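Local coordinates for amidohydrolase family protein (Acinetobacter baumannii, PDB 4I6K) that is probably a 2-pyrone-4,6-dicarboxylic acid hydrolase of the amidohydrolase family, opening the lactone ring of its substrate by hydrolysis, at residues 73-85 / 95-107. Sequence-based numbering, arbitrary orientation.
Sequences VQPSFLGTNNQAM and RLKGIAVVQHTTT
Val73 meets Ile99 as a parallel beta bridge at the C-terminal ends of adjacent strands 69-73 and 96-100, and the loop that follows Val73 then binds the second strand's exit through an asparagine side chain. Helix 83-91 connects the two strands, making this a beta-alpha-beta unit of the parallel sheet, consistent with the barrel of amidohydrolases. Within the contact, Gln74 N donates to Ile99 O (2.9 Å), one of the bonds of the bridge, with Val73 and Ile99 side by side and pointing the same way.

Beyond it, the Asn82 carboxamide pairs with both polar backbone groups of Val101, much as a neighbouring strand would. Asn82 OD1 accepts from Val101 N at 2.9 Å and Asn82 ND2 donates to Val101 O at 2.7 Å, both nearly straight (165° and 164° at the hydrogen). Val101 O is close to the amide plane of Asn82.

Gln74 crosses Val101 at about a right angle, its CG 3.3 Å from Val101 CG2. The Gln74 side chain bends at chi2 (81°), and Gln74 NE2 donates to Gly79 O (2.7 Å) and Asn81 O (2.8 Å), each approached from above the carbonyl plane. Met85, extended up to its bend at chi3, lays its CE methyl against Ile99 O (3.2 Å) and the Ala100 side chain in van der Waals contact.

Val73 and Ile99 both touch Arg123 and Glu154; Val73 lies near a citric acid molecule, probably from the crystallisation liquor, which Ser76 OG hydrogen-bonds. Paired bonds from two amides therefore restrain rotation of both groups: Gln74 ties the loop 74-82 to itself, while Asn82 fastens it to Val101, just past the end of strand 96-100.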
loop_
_atom_site.group_PDB
_atom_site.type_symbol
_atom_site.label_atom_id
_atom_site.label_comp_id
_atom_site.label_asym_id
_atom_site.label_seq_id
_atom_site.Cartn_x
_atom_site.Cartn_y
_atom_site.Cartn_z
ATOM N N VAL A 73 0.993 -7.527 0.219
ATOM C CA VAL A 73 0.445 -6.888 -0.967
ATOM C C VAL A 73 0.982 -7.603 -2.204
ATOM O O VAL A 73 2.162 -7.952 -2.258
ATOM C CB VAL A 73 0.829 -5.400 -1.002
ATOM C CG1 VAL A 73 0.501 -4.790 -2.341
ATOM C CG2 VAL A 73 0.130 -4.656 0.112
ATOM N N GLN A 74 0.114 -7.846 -3.183
ATOM C CA GLN A 74 0.517 -8.536 -4.413
ATOM C C GLN A 74 1.462 -7.666 -5.235
ATOM O O GLN A 74 1.137 -6.524 -5.543
ATOM C CB GLN A 74 -0.720 -8.884 -5.256
ATOM C CG GLN A 74 -0.416 -9.313 -6.707
ATOM C CD GLN A 74 0.004 -10.763 -6.790
ATOM O OE1 GLN A 74 0.376 -11.355 -5.787
ATOM N NE2 GLN A 74 -0.067 -11.348 -7.978
ATOM N N PRO A 75 2.632 -8.215 -5.613
ATOM C CA PRO A 75 3.645 -7.466 -6.344
ATOM C C PRO A 75 3.329 -7.323 -7.824
ATOM O O PRO A 75 2.754 -8.219 -8.426
ATOM C CB PRO A 75 4.914 -8.308 -6.165
ATOM C CG PRO A 75 4.563 -9.390 -5.185
ATOM C CD PRO A 75 3.097 -9.562 -5.251
ATOM N N SER A 76 3.712 -6.185 -8.391
ATOM C CA SER A 76 3.533 -5.909 -9.810
ATOM C C SER A 76 4.047 -7.025 -10.714
ATOM O O SER A 76 3.363 -7.435 -11.654
ATOM C CB SER A 76 4.249 -4.611 -10.183
ATOM O OG SER A 76 5.610 -4.673 -9.791
ATOM N N PHE A 77 5.247 -7.522 -10.435
ATOM C CA PHE A 77 5.873 -8.500 -11.327
ATOM C C PHE A 77 5.222 -9.866 -11.283
ATOM O O PHE A 77 5.538 -10.726 -12.108
ATOM C CB PHE A 77 7.371 -8.623 -11.052
ATOM C CG PHE A 77 7.700 -8.867 -9.622
ATOM C CD1 PHE A 77 7.699 -10.161 -9.111
ATOM C CD2 PHE A 77 8.011 -7.805 -8.780
ATOM C CE1 PHE A 77 8.009 -10.401 -7.779
ATOM C CE2 PHE A 77 8.310 -8.028 -7.453
ATOM C CZ PHE A 77 8.308 -9.324 -6.946
ATOM N N LEU A 78 4.306 -10.065 -10.335
ATOM C CA LEU A 78 3.575 -11.333 -10.248
ATOM C C LEU A 78 2.184 -11.291 -10.871
ATOM O O LEU A 78 1.452 -12.278 -10.791
ATOM C CB LEU A 78 3.498 -11.838 -8.811
ATOM C CG LEU A 78 4.850 -12.277 -8.245
ATOM C CD1 LEU A 78 4.664 -12.736 -6.820
ATOM C CD2 LEU A 78 5.468 -13.381 -9.100
ATOM N N GLY A 79 1.824 -10.163 -11.484
ATOM C CA GLY A 79 0.561 -10.070 -12.225
ATOM C C GLY A 79 -0.658 -10.397 -11.378
ATOM O O GLY A 79 -0.759 -9.964 -10.230
ATOM N N THR A 80 -1.591 -11.164 -11.940
ATOM C CA THR A 80 -2.822 -11.479 -11.240
ATOM C C THR A 80 -2.781 -12.879 -10.654
ATOM O O THR A 80 -3.805 -13.404 -10.241
ATOM C CB THR A 80 -4.044 -11.380 -12.145
ATOM O OG1 THR A 80 -3.967 -12.395 -13.154
ATOM C CG2 THR A 80 -4.135 -9.983 -12.796
ATOM N N ASN A 81 -1.598 -13.485 -10.617
ATOM C CA ASN A 81 -1.435 -14.749 -9.906
ATOM C C ASN A 81 -1.109 -14.474 -8.456
ATOM O O ASN A 81 0.032 -14.176 -8.133
ATOM C CB ASN A 81 -0.323 -15.587 -10.522
ATOM C CG ASN A 81 -0.223 -16.962 -9.892
ATOM O OD1 ASN A 81 -0.738 -17.193 -8.794
ATOM N ND2 ASN A 81 0.435 -17.888 -10.586
ATOM N N ASN A 82 -2.116 -14.553 -7.590
ATOM C CA ASN A 82 -1.960 -14.187 -6.183
ATOM C C ASN A 82 -1.536 -15.352 -5.278
ATOM O O ASN A 82 -1.493 -15.223 -4.056
ATOM C CB ASN A 82 -3.253 -13.563 -5.666
ATOM C CG ASN A 82 -3.577 -12.242 -6.352
ATOM O OD1 ASN A 82 -2.979 -11.210 -6.048
ATOM N ND2 ASN A 82 -4.534 -12.269 -7.275
ATOM N N GLN A 83 -1.159 -16.476 -5.855
ATOM C CA GLN A 83 -0.898 -17.671 -5.068
ATOM C C GLN A 83 0.212 -17.616 -4.029
ATOM O O GLN A 83 0.044 -18.129 -2.939
ATOM C CB GLN A 83 -0.643 -18.857 -5.987
ATOM C CG GLN A 83 -1.900 -19.524 -6.447
ATOM C CD GLN A 83 -2.694 -20.085 -5.310
ATOM O OE1 GLN A 83 -2.166 -20.769 -4.447
ATOM N NE2 GLN A 83 -3.977 -19.806 -5.304
ATOM N N ALA A 84 1.344 -17.013 -4.347
ATOM C CA ALA A 84 2.409 -16.920 -3.336
ATOM C C ALA A 84 1.905 -16.228 -2.070
ATOM O O ALA A 84 2.093 -16.725 -0.958
ATOM C CB ALA A 84 3.614 -16.198 -3.891
ATOM N N MET A 85 1.258 -15.079 -2.254
ATOM C CA MET A 85 0.661 -14.334 -1.150
ATOM C C MET A 85 -0.431 -15.122 -0.413
ATOM O O MET A 85 -0.496 -15.113 0.822
ATOM C CB MET A 85 0.076 -13.012 -1.656
ATOM C CG MET A 85 -0.545 -12.178 -0.554
ATOM S SD MET A 85 -1.201 -10.615 -1.140
ATOM C CE MET A 85 -2.449 -11.194 -2.281
ATOM N N ARG A 95 -2.036 -13.497 11.758
ATOM C CA ARG A 95 -1.169 -12.323 11.770
ATOM C C ARG A 95 -1.178 -11.556 10.450
ATOM O O ARG A 95 -0.826 -10.374 10.414
ATOM C CB ARG A 95 0.260 -12.723 12.163
ATOM C CG ARG A 95 0.321 -13.442 13.503
ATOM C CD ARG A 95 1.728 -13.723 13.939
ATOM N NE ARG A 95 2.489 -12.506 14.203
ATOM C CZ ARG A 95 3.801 -12.502 14.410
ATOM N NH1 ARG A 95 4.460 -13.651 14.377
ATOM N NH2 ARG A 95 4.455 -11.365 14.643
ATOM N N LEU A 96 -1.604 -12.218 9.379
ATOM C CA LEU A 96 -1.506 -11.638 8.047
ATOM C C LEU A 96 -2.834 -11.518 7.321
ATOM O O LEU A 96 -3.641 -12.452 7.342
ATOM C CB LEU A 96 -0.584 -12.487 7.176
ATOM C CG LEU A 96 0.840 -12.660 7.680
ATOM C CD1 LEU A 96 1.614 -13.464 6.642
ATOM C CD2 LEU A 96 1.483 -11.299 7.941
ATOM N N LYS A 97 -3.029 -10.375 6.662
ATOM C CA LYS A 97 -4.046 -10.224 5.621
ATOM C C LYS A 97 -3.390 -9.789 4.313
ATOM O O LYS A 97 -2.218 -9.430 4.302
ATOM C CB LYS A 97 -5.125 -9.233 6.060
ATOM C CG LYS A 97 -6.067 -9.833 7.096
ATOM C CD LYS A 97 -6.684 -8.798 8.032
ATOM C CE LYS A 97 -7.623 -9.504 9.005
ATOM N NZ LYS A 97 -8.685 -8.617 9.547
ATOM N N GLY A 98 -4.146 -9.807 3.217
ATOM C CA GLY A 98 -3.582 -9.514 1.912
ATOM C C GLY A 98 -4.365 -8.557 1.018
ATOM O O GLY A 98 -5.568 -8.343 1.197
ATOM N N ILE A 99 -3.654 -7.968 0.061
ATOM C CA ILE A 99 -4.256 -7.145 -0.983
ATOM C C ILE A 99 -3.907 -7.826 -2.289
ATOM O O ILE A 99 -2.736 -7.987 -2.607
ATOM C CB ILE A 99 -3.669 -5.707 -0.998
ATOM C CG1 ILE A 99 -3.952 -4.991 0.321
ATOM C CG2 ILE A 99 -4.198 -4.893 -2.198
ATOM C CD1 ILE A 99 -5.406 -4.790 0.597
ATOM N N ALA A 100 -4.920 -8.233 -3.038
ATOM C CA ALA A 100 -4.701 -8.982 -4.267
ATOM C C ALA A 100 -4.675 -8.058 -5.468
ATOM O O ALA A 100 -4.988 -6.863 -5.363
ATOM C CB ALA A 100 -5.797 -10.060 -4.455
ATOM N N VAL A 101 -4.285 -8.627 -6.605
ATOM C CA VAL A 101 -4.406 -7.966 -7.893
ATOM C C VAL A 101 -5.186 -8.921 -8.781
ATOM O O VAL A 101 -4.871 -10.113 -8.848
ATOM C CB VAL A 101 -3.027 -7.651 -8.487
ATOM C CG1 VAL A 101 -3.144 -7.037 -9.892
ATOM C CG2 VAL A 101 -2.272 -6.708 -7.539
ATOM N N VAL A 102 -6.227 -8.401 -9.426
ATOM C CA VAL A 102 -7.143 -9.215 -10.215
ATOM C C VAL A 102 -7.583 -8.451 -11.440
ATOM O O VAL A 102 -7.563 -7.234 -11.442
ATOM C CB VAL A 102 -8.411 -9.547 -9.416
ATOM C CG1 VAL A 102 -8.071 -10.353 -8.173
ATOM C CG2 VAL A 102 -9.120 -8.266 -9.036
ATOM N N GLN A 103 -7.964 -9.172 -12.490
ATOM C CA GLN A 103 -8.618 -8.583 -13.660
ATOM C C GLN A 103 -9.901 -7.901 -13.209
ATOM O O GLN A 103 -10.628 -8.462 -12.395
ATOM C CB GLN A 103 -8.988 -9.690 -14.650
ATOM C CG GLN A 103 -7.812 -10.490 -15.169
ATOM C CD GLN A 103 -6.932 -9.667 -16.085
ATOM O OE1 GLN A 103 -7.017 -8.440 -16.103
ATOM N NE2 GLN A 103 -6.083 -10.338 -16.857
ATOM N N HIS A 104 -10.212 -6.717 -13.736
ATOM C CA HIS A 104 -11.460 -6.072 -13.346
ATOM C C HIS A 104 -12.678 -6.860 -13.837
ATOM O O HIS A 104 -13.815 -6.541 -13.484
ATOM C CB HIS A 104 -11.526 -4.612 -13.788
ATOM C CG HIS A 104 -11.630 -4.423 -15.269
ATOM N ND1 HIS A 104 -10.530 -4.199 -16.071
ATOM C CD2 HIS A 104 -12.704 -4.400 -16.092
ATOM C CE1 HIS A 104 -10.923 -4.062 -17.325
ATOM N NE2 HIS A 104 -12.237 -4.181 -17.365
ATOM N N THR A 105 -12.438 -7.911 -14.619
ATOM C CA THR A 105 -13.534 -8.758 -15.105
ATOM C C THR A 105 -13.714 -10.030 -14.272
ATOM O O THR A 105 -14.583 -10.857 -14.559
ATOM C CB THR A 105 -13.342 -9.157 -16.566
ATOM O OG1 THR A 105 -12.066 -9.801 -16.720
ATOM C CG2 THR A 105 -13.420 -7.924 -17.459
ATOM N N THR A 106 -12.892 -10.189 -13.241
ATOM C CA THR A 106 -13.082 -11.292 -12.324
ATOM C C THR A 106 -14.537 -11.275 -11.875
ATOM O O THR A 106 -15.134 -10.217 -11.717
ATOM C CB THR A 106 -12.160 -11.170 -11.097
ATOM O OG1 THR A 106 -10.832 -10.878 -11.535
ATOM C CG2 THR A 106 -12.137 -12.471 -10.319
ATOM N N THR A 107 -15.106 -12.450 -11.656
ATOM C CA THR A 107 -16.499 -12.532 -11.253
ATOM C C THR A 107 -16.645 -12.326 -9.761
ATOM O O THR A 107 -15.733 -12.625 -8.989
ATOM C CB THR A 107 -17.095 -13.885 -11.623
ATOM O OG1 THR A 107 -16.296 -14.923 -11.043
ATOM C CG2 THR A 107 -17.111 -14.043 -13.138
#